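Local coordinates for protein phosphoribosylamine--glycine ligase (Thermotoga maritima, PDB 1VKZ) that catalyses the ATP-dependent ligation of 5-phosphoribosylamine and glycine to form glycinamide ribonucleotide, a step of de novo purine biosynthesis, at residues K254-V259 with Y264-F269; I298-P303 with E353-F358; G150-K155 with K180-P185. All coordinates share one frame; numbering follows the deposited sequence.

Contact 1 (K254-V259 with Y264-F269)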
ATOM      1  N   LYS A 254       1.537  15.245  13.921  1.00 44.69           N
ATOM      2  CA  LYS A 254       1.076  16.518  13.367  1.00 43.94           C
ATOM      3  C   LYS A 254      -0.025  16.269  12.356  1.00 42.70           C
ATOM      4  O   LYS A 254      -0.960  17.048  12.253  1.00 44.14           O
ATOM      5  CB  LYS A 254       2.213  17.326  12.759  1.00 45.68           C
ATOM      6  CG  LYS A 254       2.930  18.327  13.692  1.00 46.05           C
ATOM      7  CD  LYS A 254       4.022  19.067  12.882  1.00 47.96           C
ATOM      8  CE  LYS A 254       4.443  20.422  13.472  1.00 56.08           C
ATOM      9  NZ  LYS A 254       5.505  20.320  14.541  1.00 65.62           N
ATOM     10  N   THR A 255       0.068  15.139  11.658  1.00 44.22           N
ATOM     11  CA  THR A 255      -0.971  14.672  10.730  1.00 40.86           C
ATOM     12  C   THR A 255      -2.257  14.327  11.446  1.00 42.02           C
ATOM     13  O   THR A 255      -3.340  14.698  11.001  1.00 45.32           O
ATOM     14  CB  THR A 255      -0.476  13.446   9.964  1.00 40.10           C
ATOM     15  OG1 THR A 255       0.651  13.805   9.153  1.00 43.15           O
ATOM     16  CG2 THR A 255      -1.520  12.969   8.945  1.00 41.00           C
ATOM     17  N   LEU A 256      -2.153  13.611  12.550  1.00 42.32           N
ATOM     18  CA  LEU A 256      -3.343  13.258  13.322  1.00 39.67           C
ATOM     19  C   LEU A 256      -3.979  14.442  14.023  1.00 40.76           C
ATOM     20  O   LEU A 256      -5.222  14.530  14.111  1.00 43.27           O
ATOM     21  CB  LEU A 256      -3.016  12.153  14.310  1.00 40.69           C
ATOM     22  CG  LEU A 256      -2.548  10.908  13.572  1.00 36.36           C
ATOM     23  CD1 LEU A 256      -2.161   9.820  14.542  1.00 41.41           C
ATOM     24  CD2 LEU A 256      -3.636  10.462  12.602  1.00 47.80           C
ATOM     25  N   TRP A 257      -3.154  15.345  14.545  1.00 42.59           N
ATOM     26  CA  TRP A 257      -3.661  16.606  15.105  1.00 41.24           C
ATOM     27  C   TRP A 257      -4.434  17.371  14.028  1.00 42.83           C
ATOM     28  O   TRP A 257      -5.570  17.821  14.275  1.00 43.76           O
ATOM     29  CB  TRP A 257      -2.536  17.453  15.714  1.00 42.20           C
ATOM     30  CG  TRP A 257      -2.883  18.886  15.891  1.00 43.22           C
ATOM     31  CD1 TRP A 257      -2.257  19.955  15.323  1.00 42.36           C
ATOM     32  CD2 TRP A 257      -3.961  19.414  16.660  1.00 49.25           C
ATOM     33  NE1 TRP A 257      -2.875  21.121  15.694  1.00 45.11           N
ATOM     34  CE2 TRP A 257      -3.933  20.813  16.514  1.00 51.82           C
ATOM     35  CE3 TRP A 257      -4.976  18.839  17.445  1.00 46.27           C
ATOM     36  CZ2 TRP A 257      -4.863  21.647  17.137  1.00 44.88           C
ATOM     37  CZ3 TRP A 257      -5.908  19.667  18.057  1.00 43.56           C
ATOM     38  CH2 TRP A 257      -5.842  21.047  17.904  1.00 45.68           C
ATOM     39  N   GLY A 258      -3.846  17.488  12.838  1.00 43.97           N
ATOM     40  CA  GLY A 258      -4.489  18.189  11.748  1.00 43.98           C
ATOM     41  C   GLY A 258      -5.851  17.614  11.414  1.00 44.20           C
ATOM     42  O   GLY A 258      -6.802  18.362  11.215  1.00 49.49           O
ATOM     43  N   VAL A 259      -5.966  16.286  11.385  1.00 45.55           N
ATOM     44  CA  VAL A 259      -7.280  15.616  11.184  1.00 43.66           C
ATOM     45  C   VAL A 259      -8.271  15.997  12.283  1.00 44.04           C
ATOM     46  O   VAL A 259      -9.444  16.295  12.001  1.00 44.28           O
ATOM     47  CB  VAL A 259      -7.164  14.074  11.142  1.00 42.78           C
ATOM     48  CG1 VAL A 259      -8.545  13.428  10.930  1.00 44.02           C
ATOM     49  CG2 VAL A 259      -6.202  13.601  10.043  1.00 47.50           C
ATOM     50  N   TYR A 264     -12.501  15.779  12.485  1.00 45.32           N
ATOM     51  CA  TYR A 264     -12.659  14.364  12.194  1.00 44.71           C
ATOM     52  C   TYR A 264     -11.716  13.575  13.058  1.00 44.14           C
ATOM     53  O   TYR A 264     -10.834  14.166  13.677  1.00 46.08           O
ATOM     54  CB  TYR A 264     -12.361  14.153  10.710  1.00 46.22           C
ATOM     55  CG  TYR A 264     -13.307  14.988   9.884  1.00 48.17           C
ATOM     56  CD1 TYR A 264     -14.612  14.587   9.716  1.00 49.46           C
ATOM     57  CD2 TYR A 264     -12.911  16.193   9.324  1.00 53.13           C
ATOM     58  CE1 TYR A 264     -15.508  15.343   8.995  1.00 59.82           C
ATOM     59  CE2 TYR A 264     -13.805  16.960   8.583  1.00 59.85           C
ATOM     60  CZ  TYR A 264     -15.109  16.523   8.426  1.00 54.73           C
ATOM     61  OH  TYR A 264     -16.053  17.245   7.717  1.00 55.17           O
ATOM     62  N   ALA A 265     -11.906  12.258  13.116  1.00 43.52           N
ATOM     63  CA  ALA A 265     -11.014  11.369  13.857  1.00 44.89           C
ATOM     64  C   ALA A 265     -10.571  10.262  12.946  1.00 46.38           C
ATOM     65  O   ALA A 265     -11.377   9.618  12.321  1.00 48.85           O
ATOM     66  CB  ALA A 265     -11.705  10.779  15.076  1.00 48.08           C
ATOM     67  N   TYR A 266      -9.267  10.039  12.877  1.00 50.39           N
ATOM     68  CA  TYR A 266      -8.700   9.026  11.998  1.00 49.53           C
ATOM     69  C   TYR A 266      -8.738   7.708  12.713  1.00 49.38           C
ATOM     70  O   TYR A 266      -8.230   7.588  13.817  1.00 48.04           O
ATOM     71  CB  TYR A 266      -7.273   9.352  11.644  1.00 45.40           C
ATOM     72  CG  TYR A 266      -6.759   8.561  10.499  1.00 46.86           C
ATOM     73  CD1 TYR A 266      -6.446   7.204  10.625  1.00 52.33           C
ATOM     74  CD2 TYR A 266      -6.522   9.162   9.282  1.00 51.76           C
ATOM     75  CE1 TYR A 266      -5.934   6.476   9.537  1.00 42.40           C
ATOM     76  CE2 TYR A 266      -6.026   8.444   8.215  1.00 49.86           C
ATOM     77  CZ  TYR A 266      -5.745   7.112   8.357  1.00 41.82           C
ATOM     78  OH  TYR A 266      -5.270   6.451   7.277  1.00 48.07           O
ATOM     79  N   ARG A 267      -9.358   6.732  12.058  1.00 49.67           N
ATOM     80  CA  ARG A 267      -9.445   5.372  12.548  1.00 48.85           C
ATOM     81  C   ARG A 267      -8.955   4.526  11.414  1.00 46.62           C
ATOM     82  O   ARG A 267      -9.414   4.700  10.291  1.00 44.93           O
ATOM     83  CB  ARG A 267     -10.906   5.018  12.829  1.00 48.92           C
ATOM     84  CG  ARG A 267     -11.698   6.092  13.593  1.00 51.02           C
ATOM     85  CD  ARG A 267     -12.836   5.531  14.431  1.00 49.49           C
ATOM     86  NE  ARG A 267     -12.260   4.679  15.470  1.00 54.10           N
ATOM     87  CZ  ARG A 267     -12.434   3.373  15.601  1.00 46.27           C
ATOM     88  NH1 ARG A 267     -13.222   2.670  14.797  1.00 48.82           N
ATOM     89  NH2 ARG A 267     -11.812   2.760  16.577  1.00 55.07           N
ATOM     90  N   GLY A 268      -8.040   3.608  11.691  1.00 44.16           N
ATOM     91  CA  GLY A 268      -7.589   2.673  10.667  1.00 42.45           C
ATOM     92  C   GLY A 268      -6.097   2.590  10.519  1.00 40.50           C
ATOM     93  O   GLY A 268      -5.376   2.578  11.486  1.00 40.97           O
ATOM     94  N   PHE A 269      -5.636   2.511   9.286  1.00 40.83           N
ATOM     95  CA  PHE A 269      -4.226   2.393   9.000  1.00 41.00           C
ATOM     96  C   PHE A 269      -3.823   3.650   8.266  1.00 41.60           C
ATOM     97  O   PHE A 269      -4.547   4.116   7.372  1.00 42.14           O
ATOM     98  CB  PHE A 269      -3.949   1.173   8.100  1.00 38.98           C
ATOM     99  CG  PHE A 269      -4.490  -0.093   8.629  1.00 38.34           C
ATOM    100  CD1 PHE A 269      -3.811  -0.788   9.577  1.00 36.45           C
ATOM    101  CD2 PHE A 269      -5.704  -0.570   8.210  1.00 26.71           C
ATOM    102  CE1 PHE A 269      -4.297  -1.924  10.062  1.00 29.29           C
ATOM    103  CE2 PHE A 269      -6.199  -1.691   8.714  1.00 34.38           C
ATOM    104  CZ  PHE A 269      -5.495  -2.382   9.642  1.00 39.99           C
TER
HETATM  105  O   HOH W   1      -7.371  11.877  14.640  1.00 43.91           O
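V259, near the C-terminal end of helix 242-261, meets Y264 just after the chain has left that helix. The amide of Y264 donates to the carbonyl of V259 (N to O 3.1 Å). The close-packed part is apolar. V259 places CG1 anti to its backbone N (chi1 -180°), and this methyl lies 3.9 Å from CB of Y264 and 4.0 Å from the backbone N of Y266, so one branch serves two residues of the returning chain. One turn earlier in the helix, L256 sets CD2 3.9 Å from CB of Y266, the two side chains crossing at a slant. The other end of Y266 turns to its own segment, where OH lies doubtfully close to the carbonyl O of F269 (2.4 Å), near the ring plane.

The looser part is the gap between the carbonyl O of L256 and the backbone N of Y266, which a water fills: it accepts from that N at 3.2 Å and donates only weakly to the carbonyl. Beside it, A265 directs its methyl away from the helix into an exposed position. Y264 likewise leads its ring away from the helix and rests against E99 and V100. V100 of helix 98-105 also touches V259 and Y266, and V203 of strand 195-204 packs on L256 and Y266, so the turn between helix 242-261 and strand 269-277 lies between helix 98-105 and the antiparallel sheet containing strand 195-204.

Contact 2 (I298-P303 with E353-F358)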
ATOM      1  N   ILE A 298       4.936  -7.438   7.046  1.00 41.08           N
ATOM      2  CA  ILE A 298       4.639  -6.948   8.381  1.00 41.67           C
ATOM      3  C   ILE A 298       3.879  -8.011   9.143  1.00 42.27           C
ATOM      4  O   ILE A 298       4.235  -8.371  10.239  1.00 45.88           O
ATOM      5  CB  ILE A 298       3.821  -5.624   8.302  1.00 40.94           C
ATOM      6  CG1 ILE A 298       4.695  -4.480   7.759  1.00 42.93           C
ATOM      7  CG2 ILE A 298       3.263  -5.246   9.679  1.00 44.87           C
ATOM      8  CD1 ILE A 298       3.898  -3.203   7.162  1.00 41.82           C
ATOM      9  N   VAL A 299       2.823  -8.517   8.539  1.00 45.27           N
ATOM     10  CA  VAL A 299       1.997  -9.574   9.134  1.00 45.29           C
ATOM     11  C   VAL A 299       2.800 -10.836   9.463  1.00 45.33           C
ATOM     12  O   VAL A 299       2.630 -11.436  10.516  1.00 43.65           O
ATOM     13  CB  VAL A 299       0.825  -9.912   8.183  1.00 44.32           C
ATOM     14  CG1 VAL A 299       0.076 -11.123   8.624  1.00 48.27           C
ATOM     15  CG2 VAL A 299      -0.136  -8.711   8.088  1.00 49.86           C
ATOM     16  N   THR A 300       3.686 -11.232   8.557  1.00 46.07           N
ATOM     17  CA  THR A 300       4.470 -12.434   8.767  1.00 44.70           C
ATOM     18  C   THR A 300       5.458 -12.191   9.865  1.00 43.69           C
ATOM     19  O   THR A 300       5.904 -13.128  10.460  1.00 44.62           O
ATOM     20  CB  THR A 300       5.215 -12.866   7.492  1.00 42.89           C
ATOM     21  OG1 THR A 300       4.288 -13.068   6.436  1.00 40.74           O
ATOM     22  CG2 THR A 300       5.837 -14.238   7.661  1.00 50.13           C
ATOM     23  N   LEU A 301       5.798 -10.933  10.145  1.00 45.55           N
ATOM     24  CA  LEU A 301       6.759 -10.637  11.222  1.00 44.56           C
ATOM     25  C   LEU A 301       6.182 -10.749  12.628  1.00 44.70           C
ATOM     26  O   LEU A 301       6.929 -10.957  13.566  1.00 45.52           O
ATOM     27  CB  LEU A 301       7.389  -9.255  11.041  1.00 45.05           C
ATOM     28  CG  LEU A 301       8.404  -9.141   9.905  1.00 39.94           C
ATOM     29  CD1 LEU A 301       8.762  -7.679   9.659  1.00 44.78           C
ATOM     30  CD2 LEU A 301       9.654  -9.966  10.186  1.00 37.11           C
ATOM     31  N   ASN A 302       4.866 -10.586  12.773  1.00 46.81           N
ATOM     32  CA  ASN A 302       4.170 -10.792  14.069  1.00 44.43           C
ATOM     33  C   ASN A 302       2.652 -10.819  13.943  1.00 43.16           C
ATOM     34  O   ASN A 302       2.012  -9.830  14.247  1.00 46.72           O
ATOM     35  CB  ASN A 302       4.517  -9.686  15.075  1.00 44.25           C
ATOM     36  CG  ASN A 302       4.008  -9.999  16.465  1.00 41.28           C
ATOM     37  OD1 ASN A 302       3.376 -11.025  16.665  1.00 47.53           O
ATOM     38  ND2 ASN A 302       4.276  -9.122  17.425  1.00 33.34           N
ATOM     39  N   PRO A 303       2.078 -11.938  13.523  1.00 42.63           N
ATOM     40  CA  PRO A 303       0.647 -12.023  13.255  1.00 45.24           C
ATOM     41  C   PRO A 303      -0.227 -11.667  14.457  1.00 45.25           C
ATOM     42  O   PRO A 303      -1.243 -10.980  14.318  1.00 45.89           O
ATOM     43  CB  PRO A 303       0.451 -13.503  12.918  1.00 46.08           C
ATOM     44  CG  PRO A 303       1.736 -13.939  12.442  1.00 43.33           C
ATOM     45  CD  PRO A 303       2.741 -13.219  13.264  1.00 42.68           C
ATOM     46  N   GLU A 353       3.889 -27.606   0.914  1.00 57.43           N
ATOM     47  CA  GLU A 353       3.889 -26.565   1.952  1.00 57.35           C
ATOM     48  C   GLU A 353       4.623 -25.271   1.561  1.00 54.70           C
ATOM     49  O   GLU A 353       5.134 -25.132   0.448  1.00 55.76           O
ATOM     50  CB  GLU A 353       4.351 -27.137   3.315  1.00 56.76           C
ATOM     51  CG  GLU A 353       5.827 -27.485   3.466  1.00 59.37           C
ATOM     52  CD  GLU A 353       6.114 -28.134   4.826  1.00 60.95           C
ATOM     53  OE1 GLU A 353       5.634 -27.601   5.859  1.00 67.65           O
ATOM     54  OE2 GLU A 353       6.799 -29.184   4.870  1.00 62.10           O
ATOM     55  N   GLY A 354       4.615 -24.317   2.488  1.00 52.16           N
ATOM     56  CA  GLY A 354       5.158 -22.978   2.262  1.00 50.27           C
ATOM     57  C   GLY A 354       4.124 -21.917   2.577  1.00 47.53           C
ATOM     58  O   GLY A 354       2.939 -22.100   2.343  1.00 47.15           O
ATOM     59  N   LEU A 355       4.575 -20.801   3.115  1.00 46.29           N
ATOM     60  CA  LEU A 355       3.703 -19.690   3.322  1.00 44.35           C
ATOM     61  C   LEU A 355       3.556 -18.920   2.028  1.00 43.19           C
ATOM     62  O   LEU A 355       4.456 -18.233   1.603  1.00 44.88           O
ATOM     63  CB  LEU A 355       4.247 -18.787   4.410  1.00 44.82           C
ATOM     64  CG  LEU A 355       3.256 -17.716   4.840  1.00 45.03           C
ATOM     65  CD1 LEU A 355       1.960 -18.366   5.295  1.00 47.52           C
ATOM     66  CD2 LEU A 355       3.888 -16.865   5.952  1.00 47.05           C
ATOM     67  N   ILE A 356       2.384 -19.020   1.424  1.00 45.11           N
ATOM     68  CA  ILE A 356       2.051 -18.262   0.232  1.00 44.00           C
ATOM     69  C   ILE A 356       0.845 -17.402   0.538  1.00 44.60           C
ATOM     70  O   ILE A 356      -0.048 -17.817   1.263  1.00 48.06           O
ATOM     71  CB  ILE A 356       1.732 -19.211  -0.953  1.00 45.18           C
ATOM     72  CG1 ILE A 356       2.893 -20.146  -1.207  1.00 31.84           C
ATOM     73  CG2 ILE A 356       1.449 -18.416  -2.261  1.00 46.76           C
ATOM     74  CD1 ILE A 356       2.594 -21.159  -2.223  1.00 44.60           C
ATOM     75  N   PHE A 357       0.847 -16.176   0.024  1.00 45.30           N
ATOM     76  CA  PHE A 357      -0.331 -15.343   0.023  1.00 43.76           C
ATOM     77  C   PHE A 357      -0.738 -15.217  -1.421  1.00 43.70           C
ATOM     78  O   PHE A 357       0.087 -14.979  -2.270  1.00 43.78           O
ATOM     79  CB  PHE A 357      -0.045 -13.990   0.626  1.00 43.09           C
ATOM     80  CG  PHE A 357       0.334 -14.048   2.066  1.00 43.64           C
ATOM     81  CD1 PHE A 357      -0.513 -14.651   3.000  1.00 47.63           C
ATOM     82  CD2 PHE A 357       1.502 -13.486   2.507  1.00 40.36           C
ATOM     83  CE1 PHE A 357      -0.174 -14.698   4.345  1.00 42.02           C
ATOM     84  CE2 PHE A 357       1.849 -13.542   3.844  1.00 40.60           C
ATOM     85  CZ  PHE A 357       1.015 -14.136   4.759  1.00 37.84           C
ATOM     86  N   PHE A 358      -2.023 -15.394  -1.675  1.00 44.59           N
ATOM     87  CA  PHE A 358      -2.584 -15.423  -2.996  1.00 42.61           C
ATOM     88  C   PHE A 358      -3.225 -14.102  -3.308  1.00 44.27           C
ATOM     89  O   PHE A 358      -3.831 -13.454  -2.443  1.00 46.96           O
ATOM     90  CB  PHE A 358      -3.640 -16.510  -3.070  1.00 43.76           C
ATOM     91  CG  PHE A 358      -3.091 -17.896  -2.868  1.00 46.67           C
ATOM     92  CD1 PHE A 358      -2.969 -18.428  -1.601  1.00 38.90           C
ATOM     93  CD2 PHE A 358      -2.727 -18.673  -3.949  1.00 48.08           C
ATOM     94  CE1 PHE A 358      -2.461 -19.669  -1.410  1.00 45.93           C
ATOM     95  CE2 PHE A 358      -2.225 -19.938  -3.754  1.00 50.21           C
ATOM     96  CZ  PHE A 358      -2.089 -20.431  -2.479  1.00 42.66           C
TER
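With chi1 at -57°, T300 holds OG1 beside its own backbone N and CG2 anti to it, so that CG2 meets L355 while OG1 lies by the edge of F357 and also near CD2 of L355. L355 carries CG anti to its backbone N (chi1 -170°), which sends its isobutyl group out to meet the threonine; F357 swings CG to the other position, anti to its carbonyl carbon (chi1 -64°), and brings its ring alongside. The methyls CG2 of T300 and CD2 of L355 meet tip to tip at 3.7 Å. OG1 of T300 lies 3.6 Å from CE2 of F357 and 3.8 Å from CZ, in the plane of the ring and at its edge, while the two side chains run past each other in opposite directions.

The hydroxyl therefore faces ring carbons, and its polar need is met within its own helix, by a hydrogen bond to the carbonyl O of E296. The contact is small, and the backbones stay well apart: CA of T300 and CA of L355 are 9.1 Å from each other.

T300 lies near the C-terminal end of helix 294-301, and N302 caps the following helix 303-315 through OD1, which accepts from the amide of G305. W32 of helix 25-36 fills in beside the contact, touching V299, P303 and L355 and meeting the F357 ring edge-to-face. On the strand side, L355 and F357 are backbone-bonded to M379 and H377 of strand 374-382, whose T381 also touches T300. The contact thus joins helix 294-301 to strands 356-364 and 374-382 of the six-stranded antiparallel sheet.

Contact 3 (G150-K155 with K180-P185)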
ATOM      1  N   GLY A 150      -5.938  13.280  -8.341  1.00 44.52           N
ATOM      2  CA  GLY A 150      -6.749  12.126  -8.031  1.00 45.74           C
ATOM      3  C   GLY A 150      -6.004  10.823  -8.079  1.00 47.66           C
ATOM      4  O   GLY A 150      -4.812  10.758  -8.394  1.00 48.10           O
ATOM      5  N   LEU A 151      -6.726   9.773  -7.725  1.00 50.12           N
ATOM      6  CA  LEU A 151      -6.201   8.414  -7.778  1.00 52.58           C
ATOM      7  C   LEU A 151      -5.913   8.065  -9.230  1.00 53.59           C
ATOM      8  O   LEU A 151      -6.690   8.421 -10.135  1.00 52.52           O
ATOM      9  CB  LEU A 151      -7.223   7.444  -7.206  1.00 55.08           C
ATOM     10  CG  LEU A 151      -7.761   7.781  -5.812  1.00 57.53           C
ATOM     11  CD1 LEU A 151      -8.969   6.906  -5.521  1.00 60.72           C
ATOM     12  CD2 LEU A 151      -6.663   7.584  -4.778  1.00 57.74           C
ATOM     13  N   ALA A 152      -4.767   7.431  -9.456  1.00 54.51           N
ATOM     14  CA  ALA A 152      -4.356   7.027 -10.811  1.00 56.07           C
ATOM     15  C   ALA A 152      -3.945   5.562 -10.814  1.00 56.77           C
ATOM     16  O   ALA A 152      -3.270   5.092 -11.742  1.00 57.93           O
ATOM     17  CB  ALA A 152      -3.203   7.921 -11.318  1.00 56.15           C
ATOM     18  N   ARG A 153      -4.404   4.839  -9.790  1.00 57.46           N
ATOM     19  CA  ARG A 153      -3.891   3.520  -9.470  1.00 57.41           C
ATOM     20  C   ARG A 153      -2.380   3.655  -9.334  1.00 57.54           C
ATOM     21  O   ARG A 153      -1.630   2.946  -9.998  1.00 58.66           O
ATOM     22  CB  ARG A 153      -4.263   2.515 -10.575  1.00 58.91           C
ATOM     23  N   GLY A 154      -1.944   4.605  -8.499  1.00 58.20           N
ATOM     24  CA  GLY A 154      -0.518   4.886  -8.305  1.00 57.59           C
ATOM     25  C   GLY A 154       0.277   4.859  -9.602  1.00 58.71           C
ATOM     26  O   GLY A 154       1.362   4.277  -9.656  1.00 61.43           O
ATOM     27  N   LYS A 155      -0.278   5.458 -10.658  1.00 58.07           N
ATOM     28  CA  LYS A 155       0.434   5.624 -11.929  1.00 56.82           C
ATOM     29  C   LYS A 155       0.479   7.102 -12.353  1.00 54.19           C
ATOM     30  O   LYS A 155       0.764   7.404 -13.506  1.00 52.30           O
ATOM     31  CB  LYS A 155      -0.239   4.795 -13.052  1.00 58.69           C
ATOM     32  CG  LYS A 155      -0.205   3.267 -12.859  1.00 60.98           C
ATOM     33  CD  LYS A 155      -0.415   2.536 -14.202  1.00 61.52           C
ATOM     34  CE  LYS A 155      -0.023   1.047 -14.134  1.00 62.81           C
ATOM     35  NZ  LYS A 155      -0.143   0.360 -15.459  1.00 59.56           N
ATOM     36  N   LYS A 180      -6.074   7.450 -18.853  1.00 54.28           N
ATOM     37  CA  LYS A 180      -7.535   7.298 -18.969  1.00 53.93           C
ATOM     38  C   LYS A 180      -8.198   7.275 -17.580  1.00 53.62           C
ATOM     39  O   LYS A 180      -7.806   6.476 -16.711  1.00 53.89           O
ATOM     40  CB  LYS A 180      -7.868   6.008 -19.729  1.00 53.66           C
ATOM     41  CG  LYS A 180      -9.316   5.888 -20.160  1.00 55.23           C
ATOM     42  CD  LYS A 180      -9.596   6.771 -21.360  1.00 55.57           C
ATOM     43  CE  LYS A 180     -11.026   6.631 -21.844  1.00 56.12           C
ATOM     44  NZ  LYS A 180     -11.215   7.335 -23.146  1.00 52.26           N
ATOM     45  N   GLY A 181      -9.179   8.162 -17.379  1.00 52.77           N
ATOM     46  CA  GLY A 181      -9.861   8.295 -16.086  1.00 52.13           C
ATOM     47  C   GLY A 181      -9.106   9.097 -15.030  1.00 52.02           C
ATOM     48  O   GLY A 181      -9.395   8.988 -13.826  1.00 52.36           O
ATOM     49  N   VAL A 182      -8.136   9.900 -15.469  1.00 50.56           N
ATOM     50  CA  VAL A 182      -7.469  10.850 -14.588  1.00 49.60           C
ATOM     51  C   VAL A 182      -7.411  12.211 -15.274  1.00 48.68           C
ATOM     52  O   VAL A 182      -7.031  12.334 -16.440  1.00 49.66           O
ATOM     53  CB  VAL A 182      -6.085  10.383 -14.175  1.00 49.97           C
ATOM     54  CG1 VAL A 182      -5.464  11.392 -13.197  1.00 51.39           C
ATOM     55  CG2 VAL A 182      -6.161   8.971 -13.546  1.00 50.53           C
ATOM     56  N   LYS A 183      -7.812  13.229 -14.534  1.00 47.52           N
ATOM     57  CA  LYS A 183      -8.099  14.532 -15.098  1.00 47.25           C
ATOM     58  C   LYS A 183      -8.307  15.485 -13.944  1.00 46.74           C
ATOM     59  O   LYS A 183      -8.884  15.122 -12.933  1.00 47.65           O
ATOM     60  CB  LYS A 183      -9.352  14.436 -15.961  1.00 47.21           C
ATOM     61  CG  LYS A 183     -10.039  15.747 -16.304  1.00 48.05           C
ATOM     62  CD  LYS A 183     -11.045  15.536 -17.455  1.00 47.84           C
ATOM     63  CE  LYS A 183     -12.161  16.576 -17.460  1.00 48.22           C
ATOM     64  NZ  LYS A 183     -12.871  16.601 -18.770  1.00 44.81           N
ATOM     65  N   GLY A 184      -7.810  16.699 -14.074  1.00 46.66           N
ATOM     66  CA  GLY A 184      -7.902  17.660 -12.997  1.00 46.59           C
ATOM     67  C   GLY A 184      -6.523  18.144 -12.595  1.00 47.03           C
ATOM     68  O   GLY A 184      -5.518  17.785 -13.217  1.00 47.03           O
ATOM     69  N   PRO A 185      -6.478  18.952 -11.540  1.00 46.79           N
ATOM     70  CA  PRO A 185      -5.268  19.664 -11.182  1.00 46.09           C
ATOM     71  C   PRO A 185      -4.107  18.723 -10.961  1.00 46.11           C
ATOM     72  O   PRO A 185      -4.312  17.520 -10.740  1.00 46.71           O
ATOM     73  CB  PRO A 185      -5.640  20.350  -9.864  1.00 46.18           C
ATOM     74  CG  PRO A 185      -7.153  20.392  -9.851  1.00 47.38           C
ATOM     75  CD  PRO A 185      -7.589  19.214 -10.607  1.00 46.29           C
TER
HETATM   76  O   HOH W   2      -6.460  14.289 -11.015  1.00 33.09           O
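V182 supplies nearly all the apolar contact between these two loops, and it does so with a single methyl. CG2 lies 3.8 Å from CB of A152, the side-chain pair of the contact, and also 3.8 Å from CA of the same alanine. It reaches there because CG2 stands anti to the carbonyl carbon of V182, with CG1 anti to the backbone N (chi1 -177°); the CB of V182 itself points toward the other loop. The CA atoms of A152 and V182 are 6.2 Å apart, close enough for a methyl group to bridge between the chains.

A second kind of contact is between that methyl and a polar group. The carbonyl O of L151 approaches CG2 of V182 to 3.5 Å, a van der Waals neighbour and not a bonding partner. The L151 side chain leaves in the other direction, toward S78 and F81.

The polar link between the two loops is indirect, through one water. It accepts from the amide of G150 at 2.9 Å and donates to the carbonyl O of K183, more weakly at 3.2 Å, tying the start of one loop to the later part of the other. Next to it, P185 is backbone-bonded to D149, where strand 186-190 pairs with strand 144-148. Within G150-K155 a weak bond from the amide of K155 to the carbonyl O of A152 turns the chain at R153 and G154.

Both loops fall in the predicted ATP-binding region. One methyl contact and one water join them, and the lysines take no part; K155 reaches D340. So light a junction, with the R153 side chain not modelled beyond CB, suggests a glycine-containing loop that probably retains some mobility over the predicted ATP site, as in other ATP-grasp enzymes.

Contacts 1 and 3 lie in the ATP-grasp part of the chain, about 24 Å apart between centres, whereas contact 2 joins that part to the C-terminal domain from across the chain's centre relative to contact 3. Contact 1 is the most buried of the three and local, closing a helix-to-strand turn with a direct backbone hydrogen bond as well as apolar side chains. Contact 2, partly buried, relies on side chains alone to bring together elements 50 residues apart. Contact 3 joins two irregular loops near the surface, with the buried V182 where they meet and water taking the place of a direct polar bond. None of the three shares a helix or strand with another.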